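Local coordinates for niemann-Pick type C2 protein (Camponotus japonicus, PDB 3WEB) that binds oleic acid inside an immunoglobulin-like beta-sandwich and probably carries lipid-like signals for chemical communication in the worker ant, at residues A[42-56]-A[109-123]. Sequence-based numbering, arbitrary orientation.
Sequences FTPSVDVKNVEAKAF and EIMWEFRNEKDEKIT. With OLA (oleic acid), chain B.
F114 turns its edge onto one face of the F42 ring in a T-shaped stack, centroids 5.3 Å apart and planes at 88°, joining the two sheets of the beta-sandwich across its interior. Packing is tight here: V51 CG1 lies 3.8 Å from F114 CG, A53 CB touches the same ring, and I122 CG2 meets the edge of F42. With CG anti to the backbone N (chi1 175°), W112 lays one face of its indole against the oleic acid chain, CD2 3.8 Å from C8 of the lipid, while I110 CD1 touches C11. Strands 51-56 and 109-116 run antiparallel; paired backbone bonds join E52 to R115, K54 to E113 and F56 to M111. The other face of this sheet is more polar and partly exposed; F56 packs against M111 there, and beyond it the charges begin. R115 grips E113 OE1 side-on through NE and NH2, both 2.9 Å away, and gives NH1 to the syn lone pair of D119 OD1; K121 NZ holds E113 OE2. K54 lays CG over one face of the guanidinium, 3.9 Å from R115 NE. A leucine at R115 would probably leave D119 without its salt-bridge mate and E113 OE1 without the two N-H groups that grip it. Near the type I turn at N116-D119, E117 OE1 accepts from K49 N and N50 N, both 3.0 Å away and above the same face of the carboxylate, and a water links E117 OE2 to D47 O. The chemistry thus divides by face: apolar rings and methyls fill the space between the sheets, with W112 and I110 meeting the lipid, whereas on the other face the E113, R115, D119 and K121 charges probably offset one another.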
ATOM      1  N   PHE A  42       5.565  -6.184  -6.628  1.00 10.56           N
ATOM      2  CA  PHE A  42       6.519  -5.106  -6.843  1.00 10.55           C
ATOM      3  C   PHE A  42       7.945  -5.609  -7.045  1.00 10.56           C
ATOM      4  O   PHE A  42       8.284  -6.737  -6.677  1.00 10.35           O
ATOM      5  CB  PHE A  42       6.433  -4.064  -5.713  1.00 10.59           C
ATOM      6  CG  PHE A  42       6.997  -4.524  -4.394  1.00 10.75           C
ATOM      7  CD1 PHE A  42       6.299  -5.432  -3.590  1.00 10.74           C
ATOM      8  CD2 PHE A  42       8.216  -4.029  -3.940  1.00 10.58           C
ATOM      9  CE1 PHE A  42       6.811  -5.847  -2.367  1.00 11.00           C
ATOM     10  CE2 PHE A  42       8.731  -4.434  -2.713  1.00 10.90           C
ATOM     11  CZ  PHE A  42       8.036  -5.350  -1.932  1.00 10.65           C
ATOM     12  N   THR A  43       8.764  -4.742  -7.622  1.00 10.65           N
ATOM     13  CA  THR A  43      10.143  -5.059  -7.956  1.00 11.39           C
ATOM     14  C   THR A  43      11.069  -3.895  -7.585  1.00 11.56           C
ATOM     15  O   THR A  43      10.960  -2.815  -8.175  1.00 11.54           O
ATOM     16  CB  THR A  43      10.304  -5.323  -9.471  1.00 11.89           C
ATOM     17  OG1 THR A  43       9.340  -6.288  -9.913  1.00 12.07           O
ATOM     18  CG2 THR A  43      11.699  -5.838  -9.777  1.00 11.91           C
ATOM     19  N   PRO A  44      11.992  -4.118  -6.630  1.00 12.00           N
ATOM     20  CA  PRO A  44      13.015  -3.101  -6.342  1.00 12.51           C
ATOM     21  C   PRO A  44      14.058  -3.083  -7.464  1.00 12.88           C
ATOM     22  O   PRO A  44      14.337  -4.133  -8.068  1.00 12.34           O
ATOM     23  CB  PRO A  44      13.645  -3.595  -5.031  1.00 12.26           C
ATOM     24  CG  PRO A  44      13.474  -5.088  -5.069  1.00 12.56           C
ATOM     25  CD  PRO A  44      12.207  -5.360  -5.858  1.00 11.99           C
ATOM     26  N   SER A  45      14.618  -1.912  -7.760  1.00 13.83           N
ATOM     27  CA  SER A  45      15.630  -1.801  -8.814  1.00 14.77           C
ATOM     28  C   SER A  45      17.043  -1.855  -8.232  1.00 15.45           C
ATOM     29  O   SER A  45      18.035  -1.802  -8.972  1.00 16.53           O
ATOM     30  CB  SER A  45      15.433  -0.522  -9.629  1.00 14.58           C
ATOM     31  OG  SER A  45      15.462   0.620  -8.793  1.00 14.58           O
ATOM     32  N   VAL A  46      17.108  -1.940  -6.904  1.00 15.56           N
ATOM     33  CA  VAL A  46      18.343  -2.099  -6.139  1.00 16.22           C
ATOM     34  C   VAL A  46      18.122  -3.136  -5.038  1.00 15.63           C
ATOM     35  O   VAL A  46      16.980  -3.485  -4.734  1.00 15.27           O
ATOM     36  CB  VAL A  46      18.793  -0.768  -5.487  1.00 15.93           C
ATOM     37  CG1 VAL A  46      19.160   0.268  -6.548  1.00 17.11           C
ATOM     38  CG2 VAL A  46      17.731  -0.231  -4.530  1.00 16.15           C
ATOM     39  N   ASP A  47      19.210  -3.647  -4.458  1.00 15.49           N
ATOM     40  CA  ASP A  47      19.100  -4.513  -3.291  1.00 15.83           C
ATOM     41  C   ASP A  47      18.582  -3.696  -2.112  1.00 16.07           C
ATOM     42  O   ASP A  47      19.009  -2.568  -1.906  1.00 16.64           O
ATOM     43  CB  ASP A  47      20.455  -5.129  -2.939  1.00 16.66           C
ATOM     44  CG  ASP A  47      20.913  -6.180  -3.939  1.00 17.42           C
ATOM     45  OD1 ASP A  47      20.095  -6.709  -4.720  1.00 17.51           O
ATOM     46  OD2 ASP A  47      22.124  -6.483  -3.932  1.00 18.20           O
ATOM     47  N   VAL A  48      17.656  -4.263  -1.352  1.00 15.68           N
ATOM     48  CA  VAL A  48      17.014  -3.539  -0.252  1.00 15.21           C
ATOM     49  C   VAL A  48      17.199  -4.299   1.058  1.00 15.74           C
ATOM     50  O   VAL A  48      16.860  -5.477   1.144  1.00 15.61           O
ATOM     51  CB  VAL A  48      15.509  -3.303  -0.554  1.00 15.11           C
ATOM     52  CG1 VAL A  48      14.786  -2.686   0.641  1.00 15.01           C
ATOM     53  CG2 VAL A  48      15.343  -2.434  -1.792  1.00 14.86           C
ATOM     54  N   LYS A  49      17.742  -3.621   2.071  1.00 15.74           N
ATOM     55  CA  LYS A  49      18.028  -4.261   3.355  1.00 16.40           C
ATOM     56  C   LYS A  49      16.850  -4.278   4.319  1.00 15.42           C
ATOM     57  O   LYS A  49      16.685  -5.229   5.079  1.00 15.98           O
ATOM     58  CB  LYS A  49      19.244  -3.618   4.022  1.00 18.51           C
ATOM     59  CG  LYS A  49      20.566  -4.078   3.423  1.00 21.00           C
ATOM     60  CD  LYS A  49      21.762  -3.499   4.163  1.00 23.38           C
ATOM     61  CE  LYS A  49      21.822  -3.941   5.617  1.00 24.97           C
ATOM     62  NZ  LYS A  49      22.955  -3.294   6.331  1.00 27.55           N
ATOM     63  N   ASN A  50      16.046  -3.220   4.298  1.00 14.94           N
ATOM     64  CA  ASN A  50      14.864  -3.114   5.151  1.00 14.86           C
ATOM     65  C   ASN A  50      13.795  -2.274   4.462  1.00 14.52           C
ATOM     66  O   ASN A  50      14.114  -1.367   3.688  1.00 14.53           O
ATOM     67  CB  ASN A  50      15.224  -2.496   6.508  1.00 15.34           C
ATOM     68  CG  ASN A  50      14.123  -2.650   7.539  1.00 15.93           C
ATOM     69  OD1 ASN A  50      13.567  -3.734   7.727  1.00 16.29           O
ATOM     70  ND2 ASN A  50      13.817  -1.562   8.239  1.00 16.49           N
ATOM     71  N   VAL A  51      12.531  -2.576   4.751  1.00 14.26           N
ATOM     72  CA  VAL A  51      11.408  -1.847   4.155  1.00 14.61           C
ATOM     73  C   VAL A  51      10.556  -1.202   5.249  1.00 15.05           C
ATOM     74  O   VAL A  51      10.171  -1.866   6.206  1.00 16.03           O
ATOM     75  CB  VAL A  51      10.515  -2.768   3.286  1.00 14.62           C
ATOM     76  CG1 VAL A  51       9.382  -1.976   2.633  1.00 14.37           C
ATOM     77  CG2 VAL A  51      11.340  -3.471   2.218  1.00 14.35           C
ATOM     78  N   GLU A  52      10.260   0.084   5.092  1.00 15.20           N
ATOM     79  CA  GLU A  52       9.314   0.780   5.975  1.00 15.92           C
ATOM     80  C   GLU A  52       8.165   1.327   5.136  1.00 15.13           C
ATOM     81  O   GLU A  52       8.387   2.113   4.212  1.00 14.83           O
ATOM     82  CB  GLU A  52       9.983   1.935   6.730  1.00 17.41           C
ATOM     83  CG  GLU A  52      10.998   1.519   7.787  1.00 19.80           C
ATOM     84  CD  GLU A  52      11.604   2.711   8.516  1.00 21.52           C
ATOM     85  OE1 GLU A  52      10.893   3.345   9.327  1.00 23.62           O
ATOM     86  OE2 GLU A  52      12.797   3.013   8.296  1.00 22.36           O
ATOM     87  N   ALA A  53       6.946   0.903   5.452  1.00 14.79           N
ATOM     88  CA  ALA A  53       5.766   1.381   4.740  1.00 14.60           C
ATOM     89  C   ALA A  53       5.221   2.678   5.339  1.00 14.89           C
ATOM     90  O   ALA A  53       5.370   2.941   6.534  1.00 14.87           O
ATOM     91  CB  ALA A  53       4.681   0.320   4.709  1.00 14.35           C
ATOM     92  N   LYS A  54       4.591   3.474   4.478  1.00 15.28           N
ATOM     93  CA  LYS A  54       4.001   4.758   4.841  1.00 16.46           C
ATOM     94  C   LYS A  54       2.649   4.878   4.153  1.00 16.47           C
ATOM     95  O   LYS A  54       2.499   4.500   2.988  1.00 16.17           O
ATOM     96  CB  LYS A  54       4.890   5.912   4.363  1.00 16.81           C
ATOM     97  CG  LYS A  54       6.326   5.876   4.864  1.00 18.56           C
ATOM     98  CD  LYS A  54       6.389   6.218   6.338  1.00 19.95           C
ATOM     99  CE  LYS A  54       7.825   6.385   6.792  1.00 20.77           C
ATOM    100  NZ  LYS A  54       7.842   6.722   8.243  1.00 21.29           N
ATOM    101  N   ALA A  55       1.668   5.417   4.867  1.00 16.89           N
ATOM    102  CA  ALA A  55       0.354   5.655   4.282  1.00 17.40           C
ATOM    103  C   ALA A  55      -0.089   7.101   4.487  1.00 18.38           C
ATOM    104  O   ALA A  55       0.271   7.740   5.481  1.00 18.58           O
ATOM    105  CB  ALA A  55      -0.674   4.692   4.856  1.00 17.38           C
ATOM    106  N   PHE A  56      -0.863   7.604   3.528  1.00 19.26           N
ATOM    107  CA  PHE A  56      -1.400   8.958   3.568  1.00 20.30           C
ATOM    108  C   PHE A  56      -2.834   8.967   3.049  1.00 22.18           C
ATOM    109  O   PHE A  56      -3.177   8.217   2.135  1.00 21.50           O
ATOM    110  CB  PHE A  56      -0.548   9.910   2.722  1.00 20.10           C
ATOM    111  CG  PHE A  56       0.913   9.907   3.080  1.00 20.81           C
ATOM    112  CD1 PHE A  56       1.785   8.977   2.517  1.00 20.97           C
ATOM    113  CD2 PHE A  56       1.424  10.844   3.976  1.00 21.36           C
ATOM    114  CE1 PHE A  56       3.136   8.975   2.850  1.00 21.07           C
ATOM    115  CE2 PHE A  56       2.770  10.844   4.313  1.00 21.26           C
ATOM    116  CZ  PHE A  56       3.628   9.912   3.750  1.00 21.39           C
ATOM    117  N   GLU A 109      -8.588  10.056  -1.458  1.00 19.86           N
ATOM    118  CA  GLU A 109      -7.461   9.451  -2.152  1.00 20.30           C
ATOM    119  C   GLU A 109      -6.504   8.902  -1.116  1.00 19.52           C
ATOM    120  O   GLU A 109      -6.229   9.539  -0.094  1.00 18.82           O
ATOM    121  CB  GLU A 109      -6.720  10.459  -3.024  1.00 22.01           C
ATOM    122  CG  GLU A 109      -7.397  10.793  -4.342  1.00 25.45           C
ATOM    123  CD  GLU A 109      -6.531  11.688  -5.207  1.00 27.72           C
ATOM    124  OE1 GLU A 109      -6.190  12.805  -4.760  1.00 29.11           O
ATOM    125  OE2 GLU A 109      -6.177  11.273  -6.332  1.00 28.80           O
ATOM    126  N   ILE A 110      -6.000   7.710  -1.393  1.00 18.43           N
ATOM    127  CA  ILE A 110      -5.053   7.052  -0.513  1.00 18.44           C
ATOM    128  C   ILE A 110      -3.715   6.998  -1.236  1.00 17.96           C
ATOM    129  O   ILE A 110      -3.669   6.726  -2.439  1.00 17.22           O
ATOM    130  CB  ILE A 110      -5.553   5.645  -0.119  1.00 18.94           C
ATOM    131  CG1 ILE A 110      -6.730   5.776   0.854  1.00 19.82           C
ATOM    132  CG2 ILE A 110      -4.434   4.813   0.501  1.00 18.87           C
ATOM    133  CD1 ILE A 110      -7.532   4.508   1.031  1.00 20.93           C
ATOM    134  N   MET A 111      -2.641   7.300  -0.509  1.00 17.96           N
ATOM    135  CA  MET A 111      -1.289   7.147  -1.025  1.00 17.89           C
ATOM    136  C   MET A 111      -0.536   6.197  -0.122  1.00 16.74           C
ATOM    137  O   MET A 111      -0.546   6.350   1.093  1.00 16.74           O
ATOM    138  CB  MET A 111      -0.558   8.483  -1.101  1.00 20.41           C
ATOM    139  CG  MET A 111      -1.121   9.452  -2.134  1.00 23.72           C
ATOM    140  SD  MET A 111      -0.319  11.067  -2.043  1.00 29.19           S
ATOM    141  CE  MET A 111       1.409  10.587  -2.126  1.00 27.36           C
ATOM    142  N   TRP A 112       0.116   5.214  -0.727  1.00 15.04           N
ATOM    143  CA  TRP A 112       0.733   4.138   0.027  1.00 14.82           C
ATOM    144  C   TRP A 112       2.110   3.872  -0.546  1.00 14.27           C
ATOM    145  O   TRP A 112       2.250   3.610  -1.747  1.00 13.67           O
ATOM    146  CB  TRP A 112      -0.166   2.901  -0.059  1.00 14.97           C
ATOM    147  CG  TRP A 112       0.363   1.647   0.565  1.00 15.59           C
ATOM    148  CD1 TRP A 112       0.975   1.519   1.784  1.00 15.76           C
ATOM    149  CD2 TRP A 112       0.266   0.324   0.022  1.00 15.90           C
ATOM    150  NE1 TRP A 112       1.293   0.204   2.016  1.00 15.79           N
ATOM    151  CE2 TRP A 112       0.869  -0.553   0.952  1.00 15.94           C
ATOM    152  CE3 TRP A 112      -0.257  -0.202  -1.170  1.00 16.06           C
ATOM    153  CZ2 TRP A 112       0.965  -1.936   0.732  1.00 15.90           C
ATOM    154  CZ3 TRP A 112      -0.167  -1.584  -1.388  1.00 15.85           C
ATOM    155  CH2 TRP A 112       0.446  -2.432  -0.438  1.00 16.04           C
ATOM    156  N   GLU A 113       3.123   3.956   0.317  1.00 14.48           N
ATOM    157  CA  GLU A 113       4.516   3.849  -0.103  1.00 14.62           C
ATOM    158  C   GLU A 113       5.280   2.768   0.645  1.00 13.83           C
ATOM    159  O   GLU A 113       5.038   2.518   1.823  1.00 13.30           O
ATOM    160  CB  GLU A 113       5.258   5.178   0.109  1.00 16.09           C
ATOM    161  CG  GLU A 113       4.553   6.420  -0.415  1.00 18.72           C
ATOM    162  CD  GLU A 113       5.356   7.690  -0.183  1.00 20.17           C
ATOM    163  OE1 GLU A 113       6.263   7.687   0.683  1.00 20.75           O
ATOM    164  OE2 GLU A 113       5.078   8.696  -0.872  1.00 22.33           O
ATOM    165  N   PHE A 114       6.206   2.124  -0.059  1.00 12.86           N
ATOM    166  CA  PHE A 114       7.243   1.317   0.579  1.00 12.70           C
ATOM    167  C   PHE A 114       8.554   2.057   0.373  1.00 12.81           C
ATOM    168  O   PHE A 114       8.904   2.406  -0.756  1.00 12.09           O
ATOM    169  CB  PHE A 114       7.371  -0.063  -0.084  1.00 12.78           C
ATOM    170  CG  PHE A 114       6.411  -1.105   0.423  1.00 12.96           C
ATOM    171  CD1 PHE A 114       5.349  -0.786   1.267  1.00 13.19           C
ATOM    172  CD2 PHE A 114       6.565  -2.433   0.028  1.00 13.04           C
ATOM    173  CE1 PHE A 114       4.475  -1.765   1.720  1.00 13.43           C
ATOM    174  CE2 PHE A 114       5.690  -3.417   0.479  1.00 12.99           C
ATOM    175  CZ  PHE A 114       4.644  -3.085   1.325  1.00 13.29           C
ATOM    176  N   ARG A 115       9.265   2.301   1.466  1.00 13.08           N
ATOM    177  CA  ARG A 115      10.585   2.903   1.395  1.00 13.68           C
ATOM    178  C   ARG A 115      11.648   1.929   1.881  1.00 13.65           C
ATOM    179  O   ARG A 115      11.368   1.033   2.694  1.00 13.25           O
ATOM    180  CB  ARG A 115      10.628   4.186   2.226  1.00 14.51           C
ATOM    181  CG  ARG A 115       9.662   5.253   1.741  1.00 16.00           C
ATOM    182  CD  ARG A 115       9.703   6.470   2.641  1.00 17.89           C
ATOM    183  NE  ARG A 115       8.740   7.486   2.221  1.00 19.97           N
ATOM    184  CZ  ARG A 115       8.564   8.648   2.847  1.00 21.67           C
ATOM    185  NH1 ARG A 115       9.298   8.956   3.914  1.00 23.12           N
ATOM    186  NH2 ARG A 115       7.656   9.508   2.409  1.00 22.51           N
ATOM    187  N   ASN A 116      12.869   2.101   1.394  1.00 13.61           N
ATOM    188  CA  ASN A 116      13.980   1.325   1.923  1.00 14.53           C
ATOM    189  C   ASN A 116      14.572   2.000   3.162  1.00 15.38           C
ATOM    190  O   ASN A 116      14.079   3.038   3.625  1.00 15.34           O
ATOM    191  CB  ASN A 116      15.046   1.068   0.854  1.00 13.77           C
ATOM    192  CG  ASN A 116      15.759   2.335   0.405  1.00 13.56           C
ATOM    193  OD1 ASN A 116      15.560   3.417   0.965  1.00 13.66           O
ATOM    194  ND2 ASN A 116      16.601   2.200  -0.606  1.00 13.69           N
ATOM    195  N   GLU A 117      15.642   1.399   3.669  1.00 17.57           N
ATOM    196  CA  GLU A 117      16.358   1.865   4.855  1.00 19.18           C
ATOM    197  C   GLU A 117      16.936   3.282   4.700  1.00 18.89           C
ATOM    198  O   GLU A 117      17.229   3.953   5.696  1.00 19.48           O
ATOM    199  CB  GLU A 117      17.475   0.869   5.204  1.00 20.45           C
ATOM    200  CG  GLU A 117      18.601   0.742   4.173  1.00 21.74           C
ATOM    201  CD  GLU A 117      18.320  -0.215   3.022  1.00 23.50           C
ATOM    202  OE1 GLU A 117      17.224  -0.816   2.962  1.00 23.37           O
ATOM    203  OE2 GLU A 117      19.213  -0.378   2.157  1.00 25.17           O
ATOM    204  N   LYS A 118      17.079   3.717   3.451  1.00 18.25           N
ATOM    205  CA  LYS A 118      17.687   5.004   3.113  1.00 18.12           C
ATOM    206  C   LYS A 118      16.630   6.084   2.888  1.00 17.82           C
ATOM    207  O   LYS A 118      16.952   7.180   2.420  1.00 17.68           O
ATOM    208  CB  LYS A 118      18.534   4.860   1.845  1.00 18.41           C
ATOM    209  CG  LYS A 118      19.614   3.799   1.926  1.00 19.30           C
ATOM    210  CD  LYS A 118      20.077   3.372   0.551  1.00 20.53           C
ATOM    211  CE  LYS A 118      21.200   2.359   0.667  1.00 20.97           C
ATOM    212  NZ  LYS A 118      21.787   2.039  -0.662  1.00 21.30           N
ATOM    213  N   ASP A 119      15.374   5.758   3.208  1.00 18.12           N
ATOM    214  CA  ASP A 119      14.227   6.645   2.993  1.00 18.78           C
ATOM    215  C   ASP A 119      13.972   6.974   1.513  1.00 18.13           C
ATOM    216  O   ASP A 119      13.464   8.043   1.182  1.00 17.66           O
ATOM    217  CB  ASP A 119      14.358   7.928   3.841  1.00 20.67           C
ATOM    218  CG  ASP A 119      13.029   8.639   4.048  1.00 22.58           C
ATOM    219  OD1 ASP A 119      11.995   7.957   4.203  1.00 23.49           O
ATOM    220  OD2 ASP A 119      13.021   9.891   4.068  1.00 25.23           O
ATOM    221  N   GLU A 120      14.326   6.041   0.632  1.00 17.14           N
ATOM    222  CA  GLU A 120      14.043   6.151  -0.801  1.00 16.76           C
ATOM    223  C   GLU A 120      12.789   5.341  -1.120  1.00 15.47           C
ATOM    224  O   GLU A 120      12.605   4.252  -0.577  1.00 15.15           O
ATOM    225  CB  GLU A 120      15.211   5.614  -1.635  1.00 17.84           C
ATOM    226  CG  GLU A 120      16.557   6.257  -1.321  1.00 19.36           C
ATOM    227  CD  GLU A 120      17.704   5.629  -2.090  1.00 20.45           C
ATOM    228  OE1 GLU A 120      17.883   4.397  -2.049  1.00 20.11           O
ATOM    229  OE2 GLU A 120      18.450   6.386  -2.737  1.00 22.98           O
ATOM    230  N   LYS A 121      11.939   5.866  -2.002  1.00 14.81           N
ATOM    231  CA  LYS A 121      10.687   5.181  -2.360  1.00 14.36           C
ATOM    232  C   LYS A 121      10.909   4.033  -3.340  1.00 13.50           C
ATOM    233  O   LYS A 121      11.356   4.251  -4.471  1.00 13.26           O
ATOM    234  CB  LYS A 121       9.645   6.160  -2.914  1.00 14.92           C
ATOM    235  CG  LYS A 121       9.148   7.159  -1.873  1.00 16.61           C
ATOM    236  CD  LYS A 121       8.244   8.223  -2.469  1.00 18.00           C
ATOM    237  CE  LYS A 121       8.181   9.420  -1.530  1.00 19.59           C
ATOM    238  NZ  LYS A 121       7.029  10.318  -1.825  1.00 21.41           N
ATOM    239  N   ILE A 122      10.589   2.823  -2.882  1.00 12.62           N
ATOM    240  CA  ILE A 122      10.557   1.632  -3.736  1.00 12.28           C
ATOM    241  C   ILE A 122       9.266   1.655  -4.543  1.00 12.34           C
ATOM    242  O   ILE A 122       9.274   1.417  -5.754  1.00 12.39           O
ATOM    243  CB  ILE A 122      10.605   0.328  -2.909  1.00 12.20           C
ATOM    244  CG1 ILE A 122      11.792   0.341  -1.934  1.00 12.52           C
ATOM    245  CG2 ILE A 122      10.685  -0.886  -3.832  1.00 12.37           C
ATOM    246  CD1 ILE A 122      11.638  -0.630  -0.779  1.00 12.72           C
ATOM    247  N   THR A 123       8.157   1.942  -3.858  1.00 11.89           N
ATOM    248  CA  THR A 123       6.846   2.053  -4.504  1.00 12.02           C
ATOM    249  C   THR A 123       6.072   3.239  -3.963  1.00 12.46           C
ATOM    250  O   THR A 123       6.238   3.611  -2.801  1.00 12.35           O
ATOM    251  CB  THR A 123       5.982   0.804  -4.249  1.00 11.78           C
ATOM    252  OG1 THR A 123       5.806   0.629  -2.840  1.00 11.86           O
ATOM    253  CG2 THR A 123       6.638  -0.435  -4.833  1.00 11.71           C
TER
HETATM  254  C1  OLA B 201      -1.059  -2.033   9.012  1.00 39.15           C
HETATM  255  O1  OLA B 201       0.191  -2.081   8.934  1.00 37.00           O
HETATM  256  O2  OLA B 201      -1.660  -1.380   9.895  1.00 39.46           O
HETATM  257  C2  OLA B 201      -1.881  -2.804   8.002  1.00 39.08           C
HETATM  258  C3  OLA B 201      -2.701  -1.853   7.134  1.00 38.86           C
HETATM  259  C4  OLA B 201      -2.549  -2.183   5.654  1.00 39.21           C
HETATM  260  C5  OLA B 201      -1.826  -1.075   4.902  1.00 38.35           C
HETATM  261  C6  OLA B 201      -2.158  -1.091   3.415  1.00 38.79           C
HETATM  262  C7  OLA B 201      -2.961   0.151   3.049  1.00 38.03           C
HETATM  263  C8  OLA B 201      -3.251   0.259   1.552  1.00 38.75           C
HETATM  264  C9  OLA B 201      -4.434  -0.606   1.164  1.00 38.03           C
HETATM  265  C10 OLA B 201      -5.710  -0.218   1.245  1.00 38.45           C
HETATM  266  C11 OLA B 201      -6.137   1.148   1.735  1.00 39.52           C
HETATM  267  C12 OLA B 201      -7.445   1.028   2.504  1.00 40.99           C
HETATM  268  C13 OLA B 201      -7.414   1.873   3.772  1.00 42.39           C
HETATM  269  C14 OLA B 201      -8.583   1.510   4.680  1.00 43.69           C
HETATM  270  C15 OLA B 201      -8.941   2.663   5.608  1.00 44.73           C
HETATM  271  C16 OLA B 201      -8.553   2.345   7.047  1.00 45.74           C
HETATM  272  C17 OLA B 201      -9.788   2.084   7.902  1.00 46.46           C
HETATM  273  C18 OLA B 201      -9.575   2.537   9.330  1.00 47.76           C
HETATM  274  O   HOH W   1      18.392  -0.000  -1.117  1.00 16.95           O
HETATM  275  O   HOH W   2      21.278  -2.112   0.281  1.00 36.99           O
HETATM  276  O   HOH W   3      13.523   4.289   5.824  1.00 27.05           O